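Local coordinates for protein PfkB (Polaromonas sp. JS666, PDB 4DU5) that probably phosphorylates a sugar or related small molecule, as a member of the pfkB family of carbohydrate kinases, at residues W77-G82 with S138-A143; F162-A167 with P195-T200. One frame throughout, in Å; residues are numbered along the deposited sequence.

Contact 1: W77-G82 with S138-A143; sequences WASRLG and SHMGVA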
loop_
_atom_site.group_PDB
_atom_site.type_symbol
_atom_site.label_atom_id
_atom_site.label_comp_id
_atom_site.label_asym_id
_atom_site.label_seq_id
_atom_site.Cartn_x
_atom_site.Cartn_y
_atom_site.Cartn_z
ATOM N N TRP A 77 -8.193 23.048 -0.702
ATOM C CA TRP A 77 -7.878 21.857 -1.484
ATOM C C TRP A 77 -9.064 20.916 -1.636
ATOM O O TRP A 77 -9.790 20.659 -0.677
ATOM C CB TRP A 77 -6.750 21.121 -0.809
ATOM C CG TRP A 77 -6.397 19.783 -1.408
ATOM C CD1 TRP A 77 -6.275 19.470 -2.742
ATOM C CD2 TRP A 77 -6.076 18.591 -0.684
ATOM N NE1 TRP A 77 -5.919 18.153 -2.886
ATOM C CE2 TRP A 77 -5.795 17.587 -1.641
ATOM C CE3 TRP A 77 -6.013 18.268 0.677
ATOM C CZ2 TRP A 77 -5.449 16.298 -1.276
ATOM C CZ3 TRP A 77 -5.694 16.992 1.042
ATOM C CH2 TRP A 77 -5.400 16.016 0.072
ATOM N N ALA A 78 -9.250 20.389 -2.836
ATOM C CA ALA A 78 -10.318 19.443 -3.086
ATOM C C ALA A 78 -9.747 18.079 -3.479
ATOM O O ALA A 78 -8.927 17.978 -4.400
ATOM C CB ALA A 78 -11.208 19.960 -4.167
ATOM N N SER A 79 -10.174 17.027 -2.787
ATOM C CA SER A 79 -9.666 15.677 -3.050
ATOM C C SER A 79 -10.551 14.554 -2.420
ATOM O O SER A 79 -11.558 14.820 -1.732
ATOM C CB SER A 79 -8.207 15.569 -2.582
ATOM O OG SER A 79 -7.473 14.636 -3.339
ATOM N N ARG A 80 -10.179 13.301 -2.678
ATOM C CA ARG A 80 -10.775 12.167 -1.988
ATOM C C ARG A 80 -9.620 11.457 -1.336
ATOM O O ARG A 80 -8.507 11.508 -1.851
ATOM C CB ARG A 80 -11.453 11.195 -2.972
ATOM C CG ARG A 80 -12.545 11.771 -3.889
ATOM C CD ARG A 80 -13.303 10.623 -4.544
ATOM N NE ARG A 80 -14.178 10.027 -3.541
ATOM C CZ ARG A 80 -15.451 10.373 -3.367
ATOM N NH1 ARG A 80 -16.012 11.263 -4.163
ATOM N NH2 ARG A 80 -16.160 9.829 -2.403
ATOM N N LEU A 81 -9.899 10.798 -0.214
ATOM C CA LEU A 81 -8.961 9.926 0.484
ATOM C C LEU A 81 -9.748 8.790 1.128
ATOM O O LEU A 81 -10.931 8.945 1.421
ATOM C CB LEU A 81 -8.298 10.695 1.627
ATOM C CG LEU A 81 -7.408 11.912 1.372
ATOM C CD1 LEU A 81 -7.191 12.645 2.678
ATOM C CD2 LEU A 81 -6.080 11.443 0.728
ATOM N N GLY A 82 -9.098 7.665 1.404
ATOM C CA GLY A 82 -9.689 6.678 2.275
ATOM C C GLY A 82 -9.762 7.198 3.706
ATOM O O GLY A 82 -9.247 8.289 4.029
ATOM N N SER A 138 -8.602 8.916 -7.591
ATOM C CA SER A 138 -8.788 8.641 -9.025
ATOM C C SER A 138 -10.262 8.570 -9.395
ATOM O O SER A 138 -10.630 8.730 -10.554
ATOM C CB SER A 138 -8.004 7.420 -9.531
ATOM O OG SER A 138 -8.601 6.197 -9.175
ATOM N N HIS A 139 -11.112 8.371 -8.396
ATOM C CA HIS A 139 -12.540 8.295 -8.633
ATOM C C HIS A 139 -13.247 9.640 -8.820
ATOM O O HIS A 139 -14.436 9.654 -9.103
ATOM C CB HIS A 139 -13.218 7.463 -7.539
ATOM C CG HIS A 139 -12.932 6.004 -7.655
ATOM N ND1 HIS A 139 -13.719 5.151 -8.397
ATOM C CD2 HIS A 139 -11.914 5.255 -7.173
ATOM C CE1 HIS A 139 -13.207 3.933 -8.352
ATOM N NE2 HIS A 139 -12.110 3.971 -7.616
HETATM N N MSE A 140 -12.542 10.759 -8.684
HETATM C CA MSE A 140 -13.194 12.074 -8.829
HETATM C C MSE A 140 -13.648 12.351 -10.258
HETATM O O MSE A 140 -13.022 11.885 -11.217
HETATM C CB MSE A 140 -12.279 13.204 -8.370
HETATM C CG MSE A 140 -11.722 12.995 -7.003
HETATM SE SE MSE A 140 -10.266 14.225 -6.544
HETATM C CE MSE A 140 -11.338 15.863 -6.244
ATOM N N GLY A 141 -14.738 13.096 -10.388
ATOM C CA GLY A 141 -15.274 13.474 -11.687
ATOM C C GLY A 141 -16.058 14.758 -11.529
ATOM O O GLY A 141 -16.104 15.319 -10.446
ATOM N N VAL A 142 -16.699 15.220 -12.595
ATOM C CA VAL A 142 -17.474 16.472 -12.539
ATOM C C VAL A 142 -18.472 16.568 -11.358
ATOM O O VAL A 142 -18.716 17.663 -10.815
ATOM C CB VAL A 142 -18.187 16.744 -13.881
ATOM C CG1 VAL A 142 -17.155 16.775 -15.031
ATOM C CG2 VAL A 142 -19.277 15.698 -14.146
ATOM N N ALA A 143 -19.014 15.415 -10.953
ATOM C CA ALA A 143 -19.983 15.326 -9.857
ATOM C C ALA A 143 -19.382 15.790 -8.526
ATOM O O ALA A 143 -20.112 16.160 -7.594
ATOM C CB ALA A 143 -20.539 13.880 -9.746
#
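M140 reaches from its loop to segment 77-82, on an inner strand of the large sheet, and meets R80, S79 and A78 in turn. No hydrogen bond joins the two segments. The contact is made by van der Waals packing, mostly along the selenomethionine side chain. CB of M140 does not point at the strand. With CG anti to the carbonyl carbon (chi1 -52°), the rest of the chain comes nearer to it. M140 CG lies against the aliphatic part of R80, 3.4 Å from R80 CG and 3.8 Å from R80 CD. The two side chains slide past each other in opposite directions, so they meet alongside and not end to end. The next atom, SE, rests over the strand backbone, 3.8 Å from S79 CA. The chain bends at chi3 (75°), and M140 CE follows the strand back toward A78. This methyl is 3.6 Å from S79 CA and 3.7 Å from A78 O. S79 itself turns its CB away from the loop, and its OG is hydrogen-bonded to G33 O.

The polar end of R80 is held by other residues. NE bonds Q110, NH2 forms a salt bridge with D107, and NH1 forms one with D144. D144 OD1 also accepts a bond from G141 N. The guanidinium group thus ties the end of the strand to the loop that carries M140, through D144.

Strand 75-81 lies between strands 27-32 and 100-106 in the large, mainly parallel sheet. M140 also touches F32 of strand 27-32. Helix 85-95 packs against W77 and L81. The 138-143 loop follows strand 128-131 of the small four-stranded sheet, consistent with the lid of the ribokinase-like fold, and runs on to helix 147-150.

Contact 2: F162-A167 with P195-T200; sequences FPAISA and PTLWAT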
loop_
_atom_site.group_PDB
_atom_site.type_symbol
_atom_site.label_atom_id
_atom_site.label_comp_id
_atom_site.label_asym_id
_atom_site.label_seq_id
_atom_site.Cartn_x
_atom_site.Cartn_y
_atom_site.Cartn_z
ATOM N N PHE A 162 -3.447 16.029 -12.079
ATOM C CA PHE A 162 -4.867 15.786 -11.889
ATOM C C PHE A 162 -5.609 15.305 -13.159
ATOM O O PHE A 162 -6.261 14.265 -13.139
ATOM C CB PHE A 162 -5.557 16.990 -11.276
ATOM C CG PHE A 162 -6.981 16.741 -10.914
ATOM C CD1 PHE A 162 -7.328 15.651 -10.118
ATOM C CD2 PHE A 162 -7.993 17.614 -11.352
ATOM C CE1 PHE A 162 -8.680 15.417 -9.763
ATOM C CE2 PHE A 162 -9.366 17.385 -11.002
ATOM C CZ PHE A 162 -9.702 16.284 -10.200
ATOM N N PRO A 163 -5.472 16.017 -14.277
ATOM C CA PRO A 163 -6.164 15.488 -15.460
ATOM C C PRO A 163 -5.675 14.112 -15.958
ATOM O O PRO A 163 -6.403 13.448 -16.699
ATOM C CB PRO A 163 -5.909 16.551 -16.516
ATOM C CG PRO A 163 -4.681 17.208 -16.078
ATOM C CD PRO A 163 -4.740 17.253 -14.583
ATOM N N ALA A 164 -4.479 13.685 -15.550
ATOM C CA ALA A 164 -3.856 12.442 -16.039
ATOM C C ALA A 164 -4.163 11.236 -15.184
ATOM O O ALA A 164 -3.582 10.178 -15.375
ATOM C CB ALA A 164 -2.344 12.601 -16.103
ATOM N N ILE A 165 -5.076 11.387 -14.238
ATOM C CA ILE A 165 -5.150 10.434 -13.139
ATOM C C ILE A 165 -6.020 9.222 -13.451
ATOM O O ILE A 165 -5.620 8.082 -13.204
ATOM C CB ILE A 165 -5.517 11.159 -11.837
ATOM C CG1 ILE A 165 -4.243 11.765 -11.238
ATOM C CG2 ILE A 165 -6.235 10.231 -10.843
ATOM C CD1 ILE A 165 -4.365 12.053 -9.761
ATOM N N SER A 166 -7.207 9.504 -13.990
ATOM C CA SER A 166 -8.141 8.498 -14.518
ATOM C C SER A 166 -8.971 9.153 -15.612
ATOM O O SER A 166 -8.927 10.378 -15.784
ATOM C CB SER A 166 -9.089 8.027 -13.421
ATOM O OG SER A 166 -10.034 9.044 -13.128
ATOM N N ALA A 167 -9.748 8.352 -16.331
ATOM C CA ALA A 167 -10.661 8.904 -17.340
ATOM C C ALA A 167 -11.759 9.844 -16.771
ATOM O O ALA A 167 -12.350 10.641 -17.517
ATOM C CB ALA A 167 -11.264 7.782 -18.199
ATOM N N PRO A 195 4.230 10.753 -18.056
ATOM C CA PRO A 195 3.868 9.857 -19.156
ATOM C C PRO A 195 3.208 8.549 -18.663
ATOM O O PRO A 195 2.193 8.111 -19.238
ATOM C CB PRO A 195 5.210 9.590 -19.862
ATOM C CG PRO A 195 6.286 10.306 -19.028
ATOM C CD PRO A 195 5.662 10.653 -17.716
ATOM N N THR A 196 3.762 7.950 -17.609
ATOM C CA THR A 196 3.175 6.777 -16.977
ATOM C C THR A 196 1.667 6.945 -16.781
ATOM O O THR A 196 0.915 5.978 -16.810
ATOM C CB THR A 196 3.791 6.500 -15.582
ATOM O OG1 THR A 196 3.133 7.313 -14.592
ATOM C CG2 THR A 196 5.341 6.739 -15.573
ATOM N N LEU A 197 1.223 8.175 -16.572
ATOM C CA LEU A 197 -0.189 8.419 -16.327
ATOM C C LEU A 197 -1.071 8.468 -17.579
ATOM O O LEU A 197 -2.287 8.383 -17.493
ATOM C CB LEU A 197 -0.333 9.705 -15.529
ATOM C CG LEU A 197 0.086 9.597 -14.067
ATOM C CD1 LEU A 197 -0.383 10.833 -13.302
ATOM C CD2 LEU A 197 -0.474 8.319 -13.439
ATOM N N TRP A 198 -0.451 8.621 -18.739
ATOM C CA TRP A 198 -1.181 8.822 -19.985
ATOM C C TRP A 198 -1.012 7.615 -20.891
ATOM O O TRP A 198 0.072 7.002 -20.931
ATOM C CB TRP A 198 -0.653 10.053 -20.722
ATOM C CG TRP A 198 -0.983 11.325 -20.079
ATOM C CD1 TRP A 198 -0.198 12.020 -19.221
ATOM C CD2 TRP A 198 -2.191 12.083 -20.228
ATOM N NE1 TRP A 198 -0.837 13.162 -18.818
ATOM C CE2 TRP A 198 -2.061 13.230 -19.425
ATOM C CE3 TRP A 198 -3.373 11.902 -20.961
ATOM C CZ2 TRP A 198 -3.067 14.201 -19.326
ATOM C CZ3 TRP A 198 -4.387 12.870 -20.863
ATOM C CH2 TRP A 198 -4.222 14.003 -20.049
ATOM N N ALA A 199 -2.076 7.322 -21.643
ATOM C CA ALA A 199 -2.167 6.116 -22.478
ATOM C C ALA A 199 -1.205 6.102 -23.682
ATOM O O ALA A 199 -0.363 5.193 -23.798
ATOM C CB ALA A 199 -3.609 5.885 -22.919
ATOM N N THR A 200 -1.344 7.096 -24.567
ATOM C CA THR A 200 -0.316 7.393 -25.572
ATOM C C THR A 200 0.330 8.731 -25.229
ATOM O O THR A 200 -0.369 9.664 -24.817
ATOM C CB THR A 200 -0.909 7.442 -26.987
#
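A164 packs its methyl against both L197 and W198, and this small residue is the centre of the contact. The CH-pi interaction is with W198. A164 CA stands over one face of the indole, 4.2 Å from the centroid of the six-membered ring and 28° off its normal. A164 CB lies on this face too, offset toward the rim, 3.2 Å from W198 NE1. CG of W198 is anti to the carbonyl carbon (chi1 -70°), which swings the indole back toward the other loop although its CB does not point there. An alanine at W198 would take the indole away and would probably open a gap over A164, whose CA and methyl would lose the ring that lies on them.

Apolar contacts continue at L197. A164 CB is 3.6 Å from L197 CB, and L197 CD1 comes within 4.5 Å of I165 CG1.

Polar atoms add no hydrogen bond between the segments. A164 O and L197 O are close, but both are acceptors. Within segment 195-200, W198 N bonds P195 O at 2.7 Å, closing a turn just before the indole. In the other loop, S166 OG caps the backbone N of T168, at the turn into the next helix.

The contact joins two loops that follow neighbouring parallel strands, 153-159 and 186-190, of this alpha/beta fold. Helix 169-182 follows the first loop and makes the beta-alpha-beta crossover between them. The second loop leads into helix 201-212. P163 packs on both helices, while W198 lies on L203, M204 and A207 of helix 201-212.

How the contacts relate
Contact 1 is the more buried of the two, and contact 2 is partly buried. Both rely on apolar packing, without a hydrogen bond between their own segments. Contact 1 sets a loop on a sheet strand, with a flexible selenomethionine chain doing most of the touching. Contact 2 joins loop to loop, with a flat indole over an alanine. Contact 1 rests on strand 75-81 and contact 2 on the loops after 153-159 and 186-190, all strands of the same large sheet. Loops 138-143 and 162-167 touch directly and so join the two contacts. S138 O is probably hydrogen-bonded to S166 OG (2.7 Å), and M140 SE packs on F162 CE1.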